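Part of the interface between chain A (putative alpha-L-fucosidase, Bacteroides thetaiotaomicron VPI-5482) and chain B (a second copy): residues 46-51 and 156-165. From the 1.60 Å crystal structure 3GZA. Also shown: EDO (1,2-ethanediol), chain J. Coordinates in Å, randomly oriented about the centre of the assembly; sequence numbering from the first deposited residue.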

# COMPACT_ATOMS: atom_id res chain seq x y z
N ASN A 46 8.44 9.94 -6.59
CA ASN A 46 9.46 9.01 -6.07
C ASN A 46 8.93 8.41 -4.77
O ASN A 46 9.00 9.05 -3.73
N PRO A 47 8.34 7.20 -4.84
CA PRO A 47 7.81 6.64 -3.63
C PRO A 47 8.89 6.55 -2.52
O PRO A 47 10.09 6.38 -2.79
N ILE A 48 8.44 6.63 -1.27
CA ILE A 48 9.33 6.61 -0.14
C ILE A 48 10.06 5.26 -0.02
O ILE A 48 9.43 4.21 -0.04
N GLU A 49 11.36 5.32 0.12
CA GLU A 49 12.19 4.08 0.22
C GLU A 49 11.97 3.28 1.50
O GLU A 49 11.90 2.05 1.43
N ASP A 50 11.86 3.96 2.63
CA ASP A 50 11.66 3.27 3.91
C ASP A 50 10.77 4.09 4.78
O ASP A 50 11.17 5.14 5.27
N TYR A 51 9.56 3.63 4.97
CA TYR A 51 8.64 4.38 5.79
C TYR A 51 8.95 4.33 7.29
O TYR A 51 8.38 5.13 8.05
N ALA B 156 11.43 0.97 -10.71
CA ALA B 156 12.69 0.74 -9.99
C ALA B 156 12.46 0.57 -8.51
O ALA B 156 13.09 -0.27 -7.88
N TRP B 157 11.54 1.35 -7.95
CA TRP B 157 11.19 1.22 -6.56
C TRP B 157 10.60 -0.18 -6.29
O TRP B 157 10.93 -0.82 -5.27
N TYR B 158 9.76 -0.66 -7.21
CA TYR B 158 9.14 -1.97 -7.03
C TYR B 158 10.19 -3.07 -7.05
O TYR B 158 10.10 -4.02 -6.26
N LYS B 159 11.16 -2.96 -7.94
CA LYS B 159 12.28 -3.93 -7.97
C LYS B 159 12.95 -3.99 -6.58
O LYS B 159 13.17 -5.05 -6.04
N ARG B 160 13.25 -2.84 -5.99
CA ARG B 160 13.77 -2.78 -4.63
C ARG B 160 12.85 -3.34 -3.57
O ARG B 160 13.29 -3.98 -2.63
N LEU B 161 11.54 -3.12 -3.71
CA LEU B 161 10.57 -3.69 -2.80
C LEU B 161 10.69 -5.21 -2.84
O LEU B 161 10.71 -5.87 -1.78
N CYS B 162 10.79 -5.75 -4.06
CA CYS B 162 10.90 -7.22 -4.22
C CYS B 162 12.16 -7.71 -3.52
O CYS B 162 12.13 -8.71 -2.81
N GLU B 163 13.27 -7.03 -3.76
CA GLU B 163 14.51 -7.40 -3.12
C GLU B 163 14.41 -7.35 -1.60
O GLU B 163 14.88 -8.27 -0.90
N LYS B 164 13.77 -6.31 -1.08
CA LYS B 164 13.58 -6.19 0.38
C LYS B 164 12.67 -7.23 0.97
O LYS B 164 12.93 -7.72 2.09
N MSE B 165 11.58 -7.59 0.27
CA MSE B 165 10.67 -8.65 0.75
C MSE B 165 11.41 -9.99 0.76
O MSE B 165 11.28 -10.75 1.71

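The contact sets an irregular segment of chain A against one side of a helix in chain B. Three helical residues, W157(B), R160(B) and K164(B), point toward chain A; spaced three and four apart, they line the same side of the helix. Most of the buried surface belongs to E49(A) and W157(B), and the packing is best read from these two.

W157(B) adopts a t rotamer at chi1, with chi2 near 96°, which lays its indole against the loop. P47(A), whose CA-to-CB bond also points toward the partner, covers one face: its CB sits 3.6 Å from the centroid of the five-membered ring of W157(B), only 7° off the ring normal, a well-centred CH-pi contact. Proline suits this place because its compact, rigid ring presents C-H groups to the electron-rich indole. Tryptophan adds a polar edge to its broad apolar face, and here its NE1 donates a hydrogen bond to the backbone O of I48(A) at 3.0 Å, with an angle of 159° at the hydrogen. I48(A) thus takes part through its carbonyl, while its CA-to-CB bond points away from the helix; the side chain is m at both chi1 and chi2 and stays beyond contact distance of the helix.

E49(A) starts out sideways, but m rotamers at chi1 and chi2 and a chi3 of -39° bring its carboxylate to the helix. There it meets R160(B) in a two-pronged salt bridge: R160(B) NE donates to E49(A) OE1 at 2.9 Å, and R160(B) NH2 donates to E49(A) OE2 at 2.8 Å. The flat guanidinium offers two N-H groups along one edge, matching the two carboxylate oxygens. The arginine reaches this position with chi1 m, chi2 t and chi3 m. E49(A) OE2 also lies 3.4 Å from W157(B) CD1, near the indole plane, so the acid borders the ring at its edge.

K164(B), m at chi1 and then t through chi4, extends its long chain to bring NZ within 2.9 Å of the backbone O of E49(A). Its NZ stands 4.3 Å from E49(A) OE1, beyond salt-bridge range.

A 1,2-ethanediol molecule, probably from the crystallisation liquor, sits between the two stretches. Its C2 lies over the indole face opposite P47(A). Its O1 donates to E49(A) O and its O2 to E49(A) OE1, both at 2.6 Å, while K164(B) NZ donates to EDO O2 at 3.0 Å. The diol therefore links the lysine to the glutamate carboxylate across the gap that separates them.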

# COMPACT_ATOMS: atom_id res chain seq x y z
CB ASN A 46 10.78 9.74 -5.83
CG ASN A 46 11.52 10.04 -7.08
OD1 ASN A 46 12.34 9.24 -7.55
ND2 ASN A 46 11.30 11.27 -7.62
CB PRO A 47 7.35 5.24 -4.08
CG PRO A 47 7.14 5.34 -5.53
CD PRO A 47 8.18 6.31 -6.00
CB ILE A 48 8.58 6.96 1.18
CG1 ILE A 48 8.02 8.39 1.12
CG2 ILE A 48 9.49 6.80 2.45
CD1 ILE A 48 9.05 9.51 1.09
CB GLU A 49 13.69 4.37 0.03
CG GLU A 49 14.01 4.83 -1.36
CD GLU A 49 13.83 3.75 -2.43
OE1 GLU A 49 14.17 2.56 -2.20
OE2 GLU A 49 13.40 4.14 -3.54
CB ASP A 50 13.04 3.07 4.52
CG ASP A 50 13.00 2.35 5.87
OD1 ASP A 50 11.91 2.00 6.34
OD2 ASP A 50 14.11 2.11 6.44
CB TYR A 51 7.19 4.00 5.54
CG TYR A 51 6.87 2.51 5.49
CD1 TYR A 51 6.71 1.72 6.62
CD2 TYR A 51 6.64 1.92 4.24
CE1 TYR A 51 6.38 0.39 6.50
CE2 TYR A 51 6.30 0.61 4.12
CZ TYR A 51 6.15 -0.15 5.23
OH TYR A 51 5.83 -1.46 5.06
CB ALA B 156 13.67 1.89 -10.26
CB TRP B 157 10.24 2.35 -6.17
CG TRP B 157 9.71 2.29 -4.78
CD1 TRP B 157 10.21 2.95 -3.71
CD2 TRP B 157 8.61 1.53 -4.32
NE1 TRP B 157 9.47 2.65 -2.60
CE2 TRP B 157 8.49 1.77 -2.93
CE3 TRP B 157 7.71 0.63 -4.93
CZ2 TRP B 157 7.51 1.18 -2.14
CZ3 TRP B 157 6.75 0.05 -4.13
CH2 TRP B 157 6.66 0.33 -2.75
CB TYR B 158 8.07 -2.22 -8.11
CG TYR B 158 7.42 -3.56 -7.94
CD1 TYR B 158 6.52 -3.80 -6.89
CD2 TYR B 158 7.69 -4.61 -8.79
CE1 TYR B 158 5.95 -5.01 -6.72
CE2 TYR B 158 7.11 -5.83 -8.60
CZ TYR B 158 6.25 -6.05 -7.58
OH TYR B 158 5.59 -7.27 -7.35
CB LYS B 159 13.25 -3.57 -9.06
CG LYS B 159 14.44 -4.51 -9.14
CD LYS B 159 15.43 -4.15 -10.17
CE LYS B 159 14.89 -4.32 -11.56
NZ LYS B 159 15.97 -4.31 -12.63
CB ARG B 160 14.23 -1.33 -4.30
CG ARG B 160 15.42 -0.90 -5.05
CD ARG B 160 15.98 0.42 -4.54
NE ARG B 160 15.06 1.53 -4.80
CZ ARG B 160 15.00 2.21 -5.93
NH1 ARG B 160 15.75 1.88 -6.97
NH2 ARG B 160 14.11 3.19 -6.03
CB LEU B 161 9.13 -3.28 -3.18
CG LEU B 161 8.02 -3.92 -2.37
CD1 LEU B 161 8.11 -3.53 -0.92
CD2 LEU B 161 6.62 -3.66 -2.89
CB CYS B 162 10.96 -7.64 -5.69
SG CYS B 162 9.37 -7.34 -6.50
CB GLU B 163 15.66 -6.53 -3.65
CG GLU B 163 15.90 -6.78 -5.14
CD GLU B 163 16.72 -5.75 -5.85
OE1 GLU B 163 16.99 -4.66 -5.26
OE2 GLU B 163 17.15 -5.98 -7.02
CB LYS B 164 13.09 -4.79 0.73
CG LYS B 164 14.17 -3.72 0.56
CD LYS B 164 13.58 -2.38 0.90
CE LYS B 164 14.65 -1.29 1.02
NZ LYS B 164 14.03 0.06 1.35
CB MSE B 165 9.42 -8.74 -0.10
CG MSE B 165 8.46 -7.56 -0.02
SE MSE B 165 6.79 -7.74 -0.94
CE MSE B 165 7.44 -7.96 -2.72
C1 EDO J . 10.64 -0.37 -0.96
O1 EDO J . 10.27 0.69 -0.11
C2 EDO J . 11.68 0.08 -1.99
O2 EDO J . 12.86 0.53 -1.32